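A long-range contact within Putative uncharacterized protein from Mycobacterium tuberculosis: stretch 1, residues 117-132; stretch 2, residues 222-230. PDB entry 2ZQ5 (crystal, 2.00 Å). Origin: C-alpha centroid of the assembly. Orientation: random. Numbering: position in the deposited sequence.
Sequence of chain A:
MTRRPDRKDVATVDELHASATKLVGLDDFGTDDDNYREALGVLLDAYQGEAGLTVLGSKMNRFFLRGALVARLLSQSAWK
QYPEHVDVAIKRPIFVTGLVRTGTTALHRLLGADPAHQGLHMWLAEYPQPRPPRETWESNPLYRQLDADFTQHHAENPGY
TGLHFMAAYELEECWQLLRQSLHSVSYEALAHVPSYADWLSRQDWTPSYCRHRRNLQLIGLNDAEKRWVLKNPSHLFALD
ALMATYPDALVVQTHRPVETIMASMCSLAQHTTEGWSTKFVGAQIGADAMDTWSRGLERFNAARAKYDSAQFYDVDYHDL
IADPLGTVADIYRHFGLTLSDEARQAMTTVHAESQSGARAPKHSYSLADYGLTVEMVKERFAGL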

# COMPACT_ATOMS: atom_id res chain seq x y z
N HIS A 117 4.58 -19.53 -1.52
CA HIS A 117 4.61 -18.13 -1.10
C HIS A 117 3.25 -17.76 -0.52
O HIS A 117 2.28 -18.51 -0.65
N GLN A 118 3.18 -16.61 0.14
CA GLN A 118 1.94 -16.13 0.72
C GLN A 118 1.87 -14.62 0.54
O GLN A 118 2.90 -13.94 0.62
N GLY A 119 0.67 -14.11 0.29
CA GLY A 119 0.48 -12.69 0.10
C GLY A 119 -0.55 -12.14 1.07
O GLY A 119 -1.23 -12.89 1.77
N LEU A 120 -0.68 -10.82 1.10
CA LEU A 120 -1.62 -10.14 1.99
C LEU A 120 -3.03 -10.10 1.42
O LEU A 120 -3.43 -9.14 0.78
N HIS A 121 -3.79 -11.16 1.67
CA HIS A 121 -5.16 -11.21 1.16
C HIS A 121 -5.96 -10.04 1.69
O HIS A 121 -5.89 -9.70 2.87
N MET A 122 -6.73 -9.43 0.79
CA MET A 122 -7.54 -8.27 1.11
C MET A 122 -8.33 -8.38 2.42
O MET A 122 -8.22 -7.51 3.28
N TRP A 123 -9.10 -9.45 2.59
CA TRP A 123 -9.90 -9.56 3.80
C TRP A 123 -9.10 -9.65 5.08
O TRP A 123 -9.59 -9.26 6.15
N LEU A 124 -7.87 -10.13 4.99
CA LEU A 124 -7.03 -10.25 6.17
C LEU A 124 -6.38 -8.90 6.48
O LEU A 124 -6.07 -8.60 7.63
N ALA A 125 -6.19 -8.08 5.45
CA ALA A 125 -5.62 -6.75 5.64
C ALA A 125 -6.71 -5.87 6.26
O ALA A 125 -6.43 -4.98 7.06
N GLU A 126 -7.96 -6.14 5.89
CA GLU A 126 -9.09 -5.38 6.43
C GLU A 126 -9.41 -5.87 7.83
O GLU A 126 -9.87 -5.10 8.68
N TYR A 127 -9.16 -7.15 8.08
CA TYR A 127 -9.44 -7.75 9.38
C TYR A 127 -8.29 -8.68 9.80
O TYR A 127 -8.38 -9.90 9.67
N PRO A 128 -7.19 -8.10 10.30
CA PRO A 128 -6.02 -8.86 10.74
C PRO A 128 -6.34 -10.04 11.65
O PRO A 128 -7.04 -9.90 12.66
N GLN A 129 -5.82 -11.21 11.28
CA GLN A 129 -6.04 -12.45 12.01
C GLN A 129 -5.25 -13.54 11.31
O GLN A 129 -4.82 -13.37 10.17
N PRO A 130 -5.04 -14.69 11.97
CA PRO A 130 -4.30 -15.76 11.32
C PRO A 130 -5.09 -16.25 10.10
O PRO A 130 -6.30 -16.46 10.18
N ARG A 131 -4.41 -16.43 8.98
CA ARG A 131 -5.06 -16.88 7.76
C ARG A 131 -5.58 -18.31 7.90
O ARG A 131 -4.81 -19.25 8.09
N PRO A 132 -6.91 -18.49 7.80
CA PRO A 132 -7.48 -19.84 7.92
C PRO A 132 -7.19 -20.63 6.65
O PRO A 132 -6.84 -20.05 5.62
N ASN A 222 -0.26 -19.45 10.48
CA ASN A 222 -0.54 -20.81 10.03
C ASN A 222 0.20 -21.19 8.75
O ASN A 222 0.03 -22.30 8.24
N ASP A 223 1.03 -20.28 8.24
CA ASP A 223 1.78 -20.51 7.01
C ASP A 223 3.24 -20.11 7.20
O ASP A 223 3.87 -19.58 6.28
N ALA A 224 3.78 -20.38 8.38
CA ALA A 224 5.15 -20.02 8.71
C ALA A 224 6.23 -20.44 7.72
O ALA A 224 7.25 -19.77 7.59
N GLU A 225 6.01 -21.55 7.02
CA GLU A 225 7.00 -22.05 6.07
C GLU A 225 6.94 -21.36 4.70
O GLU A 225 7.81 -21.57 3.86
N LYS A 226 5.93 -20.52 4.50
CA LYS A 226 5.78 -19.82 3.22
C LYS A 226 6.44 -18.45 3.20
O LYS A 226 6.36 -17.69 4.17
N ARG A 227 7.09 -18.14 2.08
CA ARG A 227 7.77 -16.86 1.92
C ARG A 227 6.75 -15.76 1.66
O ARG A 227 5.87 -15.91 0.82
N TRP A 228 6.87 -14.65 2.39
CA TRP A 228 5.97 -13.53 2.19
C TRP A 228 6.33 -12.75 0.93
O TRP A 228 7.51 -12.61 0.59
N VAL A 229 5.30 -12.27 0.25
CA VAL A 229 5.45 -11.45 -0.94
C VAL A 229 4.61 -10.21 -0.67
O VAL A 229 3.41 -10.31 -0.41
N LEU A 230 5.25 -9.05 -0.73
CA LEU A 230 4.58 -7.78 -0.47
C LEU A 230 4.72 -6.83 -1.64
O LEU A 230 5.63 -6.98 -2.47

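The most unusual feature of this contact is the side chain of Gln-118, which lies over the indole of Trp-228, its neighbour in register on the adjoining parallel strand, while its amide nitrogen donates across to the second stretch and its amide oxygen accepts from Arg-131 of its own stretch. With chi1 at 64° (p) and chi2 at 178° (t), the extended chain places Gln-118 CG 3.8 Å from the centroid of the five-membered ring of Trp-228 (CD1, CD2, NE1 and their ring partners), only 11° off the ring normal, a CH-pi contact over the face. The amide nitrogen continues across the same face and donates a hydrogen bond from Gln-118 NE2 to Lys-226 O (2.9 Å). Gln-118 NE2 and Trp-228 NE1 are 3.4 Å apart but, both being donors, do not bond to each other; water 2 accepts from each at 3.1 Å and so satisfies the pair.

The carboxamide oxygen faces Arg-131, which returns to the strand after the intervening helix. Arg-131 has chi1 and chi2 both t and chi3 m; its CA-to-CB bond points sideways, but the end of the chain comes nearer to the second stretch. Arg-131 NH1 donates to Gln-118 OE1 (2.7 Å) and also forms a salt bridge with Asp-223 OD2 (2.9 Å), while Arg-131 NH2 donates to Gly-119 O (2.9 Å). The guanidinium thus ties its own stretch together while reaching the turn that precedes the second strand. Its NH2 also lies 3.5 Å from Trp-228 CH2.

Asp-223 points toward the first stretch with chi1 m and divides its carboxylate: OD2 meets Arg-131, whereas OD1 pairs with Lys-226 NZ at 2.8 Å, a salt bridge within the turn. Lys-226 starts toward the first stretch, but its end leads away to that carboxylate and to Glu-225 OE2, also 2.8 Å from Lys-226 NZ; on the way, Lys-226 CD passes 3.7 Å from His-117 O. Next to this cluster, Asn-222 (chi1 m) points toward the first stretch and donates from ND2 to Arg-131 O at 3.0 Å, with Pro-130 CB 3.6 Å from the same Asn-222 ND2. Water 4 lies 2.7 Å from Arg-131 O and 2.8 Å from Asp-223 OD2.

The sheet face carrying His-117, Arg-227 and Val-229 is packed differently. His-117 (chi1 m) touches both neighbours, with His-117 ND1 3.6 Å from Val-229 CG2 and His-117 NE2 3.2 Å from Arg-227 NE. Arg-227 begins with chi1 and chi2 both t, and its guanidinium presents its edge to the imidazole. Water 1 links the two side chains, 2.8 Å from His-117 NE2 and accepting from Arg-227 NH2 at 3.0 Å.

Backbone hydrogen bonds from Gln-118 N to Arg-227 O and from Val-229 N to Gln-118 O, both 2.9 Å, hold the two strands in register. Beyond them, Leu-120 (chi1 t) brings CB to 4.2 Å from Trp-228 CZ3, and water 3 bridges Leu-120 N (2.9 Å) and Val-229 O (2.6 Å).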

# COMPACT_ATOMS: atom_id res chain seq x y z
CB HIS A 117 4.90 -17.21 -2.29
CG HIS A 117 6.30 -17.31 -2.81
ND1 HIS A 117 6.73 -16.58 -3.90
CD2 HIS A 117 7.36 -18.04 -2.39
CE1 HIS A 117 8.01 -16.86 -4.13
NE2 HIS A 117 8.41 -17.74 -3.23
CB GLN A 118 1.84 -16.50 2.21
CG GLN A 118 2.90 -15.87 3.10
CD GLN A 118 2.72 -16.23 4.56
OE1 GLN A 118 1.65 -16.02 5.14
NE2 GLN A 118 3.77 -16.78 5.17
CB LEU A 120 -1.13 -8.72 2.26
CG LEU A 120 -1.94 -7.90 3.26
CD1 LEU A 120 -1.87 -8.53 4.65
CD2 LEU A 120 -1.39 -6.48 3.30
CB HIS A 121 -5.80 -12.54 1.55
CG HIS A 121 -5.02 -13.73 1.08
ND1 HIS A 121 -5.02 -14.15 -0.23
CD2 HIS A 121 -4.14 -14.52 1.73
CE1 HIS A 121 -4.18 -15.15 -0.37
NE2 HIS A 121 -3.63 -15.40 0.81
CB MET A 122 -8.50 -8.00 -0.06
CG MET A 122 -9.16 -6.63 -0.08
SD MET A 122 -10.25 -6.30 1.30
CE MET A 122 -11.46 -7.52 1.09
CB TRP A 123 -10.89 -10.74 3.69
CG TRP A 123 -10.33 -12.13 3.84
CD1 TRP A 123 -9.56 -12.81 2.93
CD2 TRP A 123 -10.57 -13.04 4.92
NE1 TRP A 123 -9.32 -14.09 3.39
CE2 TRP A 123 -9.92 -14.25 4.60
CE3 TRP A 123 -11.27 -12.94 6.13
CZ2 TRP A 123 -9.96 -15.37 5.45
CZ3 TRP A 123 -11.31 -14.04 6.97
CH2 TRP A 123 -10.66 -15.24 6.63
CB LEU A 124 -5.96 -11.32 5.95
CG LEU A 124 -6.57 -12.71 5.72
CD1 LEU A 124 -5.48 -13.68 5.30
CD2 LEU A 124 -7.28 -13.20 6.98
CB ALA A 125 -5.17 -6.17 4.31
CB GLU A 126 -10.33 -5.56 5.54
CG GLU A 126 -10.25 -4.91 4.17
CD GLU A 126 -10.53 -3.41 4.20
OE1 GLU A 126 -11.04 -2.92 5.23
OE2 GLU A 126 -10.24 -2.73 3.19
CB TYR A 127 -10.75 -8.54 9.29
CG TYR A 127 -11.47 -8.71 10.60
CD1 TYR A 127 -12.76 -8.20 10.77
CD2 TYR A 127 -10.89 -9.39 11.66
CE1 TYR A 127 -13.45 -8.37 11.97
CE2 TYR A 127 -11.57 -9.58 12.86
CZ TYR A 127 -12.85 -9.06 13.01
OH TYR A 127 -13.53 -9.26 14.19
CB PRO A 128 -5.17 -7.80 11.44
CG PRO A 128 -5.48 -6.57 10.64
CD PRO A 128 -6.98 -6.66 10.51
CB GLN A 129 -7.52 -12.82 11.97
CG GLN A 129 -8.04 -13.04 10.56
CD GLN A 129 -9.53 -13.24 10.49
OE1 GLN A 129 -10.06 -14.29 10.88
NE2 GLN A 129 -10.24 -12.24 9.98
CB PRO A 130 -4.20 -16.82 12.41
CG PRO A 130 -4.18 -16.01 13.67
CD PRO A 130 -5.26 -14.99 13.40
CB ARG A 131 -4.07 -16.82 6.59
CG ARG A 131 -4.68 -17.17 5.24
CD ARG A 131 -3.64 -17.25 4.14
NE ARG A 131 -2.92 -16.00 3.93
CZ ARG A 131 -1.67 -15.76 4.33
NH1 ARG A 131 -0.99 -16.70 4.99
NH2 ARG A 131 -1.09 -14.60 4.06
CB PRO A 132 -8.98 -19.57 8.07
CG PRO A 132 -9.06 -18.15 8.55
CD PRO A 132 -7.97 -17.47 7.77
CB ASN A 222 -2.04 -21.00 9.80
CG ASN A 222 -2.86 -20.75 11.05
OD1 ASN A 222 -2.51 -21.21 12.14
ND2 ASN A 222 -3.97 -20.04 10.90
CB ASP A 223 1.17 -19.68 5.88
CG ASP A 223 -0.24 -20.10 5.53
OD1 ASP A 223 -0.39 -21.11 4.82
OD2 ASP A 223 -1.20 -19.43 5.97
CB ALA A 224 5.50 -20.55 10.10
CB GLU A 225 6.85 -23.56 5.87
CG GLU A 225 5.85 -23.99 4.80
CD GLU A 225 4.39 -23.80 5.19
OE1 GLU A 225 4.11 -23.34 6.32
OE2 GLU A 225 3.51 -24.13 4.36
CB LYS A 226 4.29 -19.69 2.86
CG LYS A 226 3.56 -21.03 2.70
CD LYS A 226 2.14 -20.82 2.21
CE LYS A 226 1.40 -22.14 2.05
NZ LYS A 226 1.23 -22.85 3.35
CB ARG A 227 8.74 -16.91 0.74
CG ARG A 227 9.55 -15.63 0.54
CD ARG A 227 10.15 -15.60 -0.87
NE ARG A 227 10.70 -16.90 -1.23
CZ ARG A 227 11.83 -17.40 -0.75
NH1 ARG A 227 12.55 -16.70 0.12
NH2 ARG A 227 12.22 -18.62 -1.10
CB TRP A 228 6.02 -12.58 3.39
CG TRP A 228 5.03 -12.89 4.46
CD1 TRP A 228 5.24 -13.59 5.61
CD2 TRP A 228 3.65 -12.49 4.48
NE1 TRP A 228 4.08 -13.65 6.35
CE2 TRP A 228 3.09 -12.98 5.68
CE3 TRP A 228 2.84 -11.76 3.60
CZ2 TRP A 228 1.75 -12.77 6.02
CZ3 TRP A 228 1.51 -11.55 3.94
CH2 TRP A 228 0.98 -12.05 5.14
CB VAL A 229 4.92 -12.16 -2.20
CG1 VAL A 229 5.06 -11.24 -3.41
CG2 VAL A 229 5.68 -13.46 -2.44
CB LEU A 230 5.20 -7.09 0.76
CG LEU A 230 5.28 -7.76 2.13
CD1 LEU A 230 3.90 -8.29 2.51
CD2 LEU A 230 6.30 -8.90 2.12
O HOH W 1 10.06 -19.94 -2.68
O HOH W 2 4.28 -16.23 8.14
O HOH W 3 1.12 -9.07 -0.30
O HOH W 4 -3.63 -20.73 6.12